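Local coordinates for putative NAD(P)H-flavin oxidoreductase (Neisseria meningitidis serogroup A / serotype 4A, PDB 6WT2), which probably uses NAD(P)H to reduce nitro compounds, chloramphenicol probably among them, through a bound FMN, at residues A[104-108]-A[109-113]. Sequence-based numbering, arbitrary orientation.
With NIO (nicotinic acid), chain E; FMN (flavin mononucleotide), chain K.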
loop_
_atom_site.group_PDB
_atom_site.type_symbol
_atom_site.label_atom_id
_atom_site.label_comp_id
_atom_site.label_asym_id
_atom_site.label_seq_id
_atom_site.Cartn_x
_atom_site.Cartn_y
_atom_site.Cartn_z
ATOM N N GLU A 104 10.137 -2.834 -20.453
ATOM C CA GLU A 104 10.608 -4.083 -19.866
ATOM C C GLU A 104 9.505 -4.770 -19.067
ATOM O O GLU A 104 9.347 -5.997 -19.145
ATOM C CB GLU A 104 11.844 -3.813 -18.995
ATOM C CG GLU A 104 12.475 -5.048 -18.344
ATOM C CD GLU A 104 13.344 -5.886 -19.301
ATOM O OE1 GLU A 104 13.301 -5.682 -20.542
ATOM O OE2 GLU A 104 14.082 -6.764 -18.796
ATOM N N SER A 105 8.720 -3.999 -18.298
ATOM C CA SER A 105 7.658 -4.611 -17.511
ATOM C C SER A 105 6.576 -5.190 -18.409
ATOM O O SER A 105 6.008 -6.236 -18.090
ATOM C CB SER A 105 7.065 -3.602 -16.518
ATOM O OG SER A 105 6.308 -2.602 -17.183
ATOM N N LEU A 106 6.328 -4.558 -19.560
ATOM C CA LEU A 106 5.342 -5.066 -20.510
ATOM C C LEU A 106 5.776 -6.391 -21.120
ATOM O O LEU A 106 4.959 -7.301 -21.289
ATOM C CB LEU A 106 5.112 -4.039 -21.612
ATOM C CG LEU A 106 4.188 -4.534 -22.723
ATOM C CD1 LEU A 106 2.855 -4.940 -22.136
ATOM C CD2 LEU A 106 3.985 -3.460 -23.790
ATOM N N LYS A 107 7.049 -6.512 -21.502
ATOM C CA LYS A 107 7.517 -7.793 -22.002
ATOM C C LYS A 107 7.442 -8.860 -20.921
ATOM O O LYS A 107 7.178 -10.027 -21.222
ATOM C CB LYS A 107 8.940 -7.649 -22.546
ATOM C CG LYS A 107 9.019 -6.623 -23.670
ATOM C CD LYS A 107 10.304 -6.723 -24.456
ATOM C CE LYS A 107 11.452 -6.032 -23.772
ATOM N NZ LYS A 107 12.577 -5.790 -24.770
ATOM N N ARG A 108 7.664 -8.478 -19.659
ATOM C CA ARG A 108 7.592 -9.434 -18.562
ATOM C C ARG A 108 6.164 -9.917 -18.319
ATOM O O ARG A 108 5.980 -10.998 -17.745
ATOM C CB ARG A 108 8.177 -8.809 -17.289
ATOM C CG ARG A 108 8.596 -9.804 -16.208
ATOM C CD ARG A 108 9.472 -9.130 -15.138
ATOM N NE ARG A 108 8.793 -7.979 -14.561
ATOM C CZ ARG A 108 9.213 -6.725 -14.680
ATOM N NH1 ARG A 108 10.346 -6.451 -15.335
ATOM N NH2 ARG A 108 8.503 -5.752 -14.122
ATOM N N ARG A 109 5.152 -9.142 -18.739
ATOM C CA ARG A 109 3.771 -9.622 -18.762
ATOM C C ARG A 109 3.510 -10.604 -19.892
ATOM O O ARG A 109 2.395 -11.120 -19.999
ATOM C CB ARG A 109 2.793 -8.457 -18.900
ATOM C CG ARG A 109 2.921 -7.406 -17.841
ATOM C CD ARG A 109 1.766 -6.423 -17.916
ATOM N NE ARG A 109 0.513 -7.024 -17.460
ATOM C CZ ARG A 109 -0.631 -6.356 -17.311
ATOM N NH1 ARG A 109 -0.697 -5.064 -17.607
ATOM N NH2 ARG A 109 -1.712 -6.988 -16.878
ATOM N N GLY A 110 4.495 -10.868 -20.750
ATOM C CA GLY A 110 4.288 -11.769 -21.863
ATOM C C GLY A 110 3.738 -11.127 -23.113
ATOM O O GLY A 110 3.202 -11.839 -23.975
ATOM N N VAL A 111 3.848 -9.811 -23.252
ATOM C CA VAL A 111 3.436 -9.115 -24.471
ATOM C C VAL A 111 4.711 -8.700 -25.202
ATOM O O VAL A 111 5.358 -7.716 -24.826
ATOM C CB VAL A 111 2.548 -7.903 -24.166
ATOM C CG1 VAL A 111 2.040 -7.279 -25.448
ATOM C CG2 VAL A 111 1.393 -8.298 -23.237
ATOM N N THR A 112 5.074 -9.425 -26.258
ATOM C CA THR A 112 6.334 -9.163 -26.955
ATOM C C THR A 112 6.219 -9.063 -28.462
ATOM O O THR A 112 7.177 -8.607 -29.098
ATOM C CB THR A 112 7.383 -10.241 -26.619
ATOM O OG1 THR A 112 6.911 -11.527 -27.040
ATOM C CG2 THR A 112 7.676 -10.258 -25.110
ATOM N N GLU A 113 5.117 -9.493 -29.058
ATOM C CA GLU A 113 4.912 -9.277 -30.484
ATOM C C GLU A 113 4.746 -7.781 -30.736
ATOM O O GLU A 113 3.984 -7.118 -30.020
ATOM C CB GLU A 113 3.695 -10.057 -30.964
ATOM C CG GLU A 113 3.560 -10.133 -32.480
ATOM C CD GLU A 113 2.838 -8.933 -33.064
ATOM O OE1 GLU A 113 1.807 -8.519 -32.481
ATOM O OE2 GLU A 113 3.309 -8.398 -34.095
HETATM N N NIO E . -5.694 -1.041 -16.818
HETATM C C1 NIO E . -5.016 -2.185 -16.646
HETATM C C2 NIO E . -4.059 -2.297 -15.646
HETATM C C3 NIO E . -3.793 -1.212 -14.818
HETATM C C4 NIO E . -4.497 -0.035 -15.025
HETATM C C5 NIO E . -5.450 0.023 -16.038
HETATM C C6 NIO E . -3.302 -3.585 -15.468
HETATM O O1 NIO E . -2.580 -3.711 -14.459
HETATM O O2 NIO E . -3.407 -4.488 -16.337
HETATM N N1 FMN K . -5.674 -5.308 -13.419
HETATM C C2 FMN K . -6.715 -5.068 -14.264
HETATM O O2 FMN K . -7.068 -5.988 -15.027
HETATM N N3 FMN K . -7.277 -3.854 -14.405
HETATM C C4 FMN K . -6.908 -2.805 -13.645
HETATM O O4 FMN K . -7.500 -1.708 -13.699
HETATM C C4A FMN K . -5.833 -3.007 -12.661
HETATM N N5 FMN K . -5.311 -1.966 -11.987
HETATM C C5A FMN K . -4.402 -2.192 -11.020
HETATM C C6 FMN K . -4.158 -1.191 -10.082
HETATM C C7 FMN K . -3.195 -1.417 -9.114
HETATM C C7M FMN K . -2.925 -0.349 -8.092
HETATM C C8 FMN K . -2.616 -2.773 -8.948
HETATM C C8M FMN K . -1.661 -3.086 -7.825
HETATM C C9 FMN K . -2.867 -3.772 -9.881
HETATM C C9A FMN K . -3.814 -3.550 -10.846
HETATM N N10 FMN K . -4.149 -4.587 -11.740
HETATM C C10 FMN K . -5.166 -4.326 -12.665
HETATM C "C1'" FMN K . -3.568 -5.927 -11.607
HETATM C "C2'" FMN K . -2.133 -5.970 -12.169
HETATM O "O2'" FMN K . -2.178 -6.021 -13.601
HETATM C "C3'" FMN K . -1.458 -7.218 -11.634
HETATM O "O3'" FMN K . -1.299 -7.062 -10.222
HETATM C "C4'" FMN K . -0.081 -7.460 -12.256
HETATM O "O4'" FMN K . -0.263 -7.581 -13.672
HETATM C "C5'" FMN K . 0.534 -8.733 -11.691
HETATM O "O5'" FMN K . -0.419 -9.794 -11.780
HETATM P P FMN K . -0.785 -10.634 -10.457
HETATM O O1P FMN K . 0.535 -11.137 -9.949
HETATM O O2P FMN K . -1.759 -11.677 -10.921
HETATM O O3P FMN K . -1.430 -9.572 -9.581
#
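A Schellman motif closes helix 100-108 and places Arg-109 at the flavin site. Gly-110, in a left-handed conformation (phi 87°), gives its N to Lys-107 O at 2.9 Å. Val-111 N reaches Leu-106 O in a longer, weak bond of 3.4 Å, while Arg-109 N bonds to Ser-105 O (3.1 Å) in the last helical turn. With CG turned opposite the backbone N (chi1 175°), Leu-106 brings its CD1 branch to 3.6 Å from Val-111 CB, the two side chains meeting at a slant. On the exposed flank Thr-112 CG2 packs across Lys-107 CB at 3.9 Å. The Arg-109 chain bends at chi3 (72°) and presents the edge of its guanidinium to nicotinic acid: NH1 and NH2 converge on the single carboxylate oxygen O2, at 3.0 and 3.1 Å, a fork that fixes the rotation of the group. FMN O4' lies over one guanidinium face. Tyr-124 OH is also hydrogen-bonded to NH1, and Arg-23 of the second subunit packs against Arg-109. Leu-106 and Val-111 rest on helix 114-131, whose N-cap is Glu-113, so the turn links two successive helices beside an FMN that the second subunit also binds.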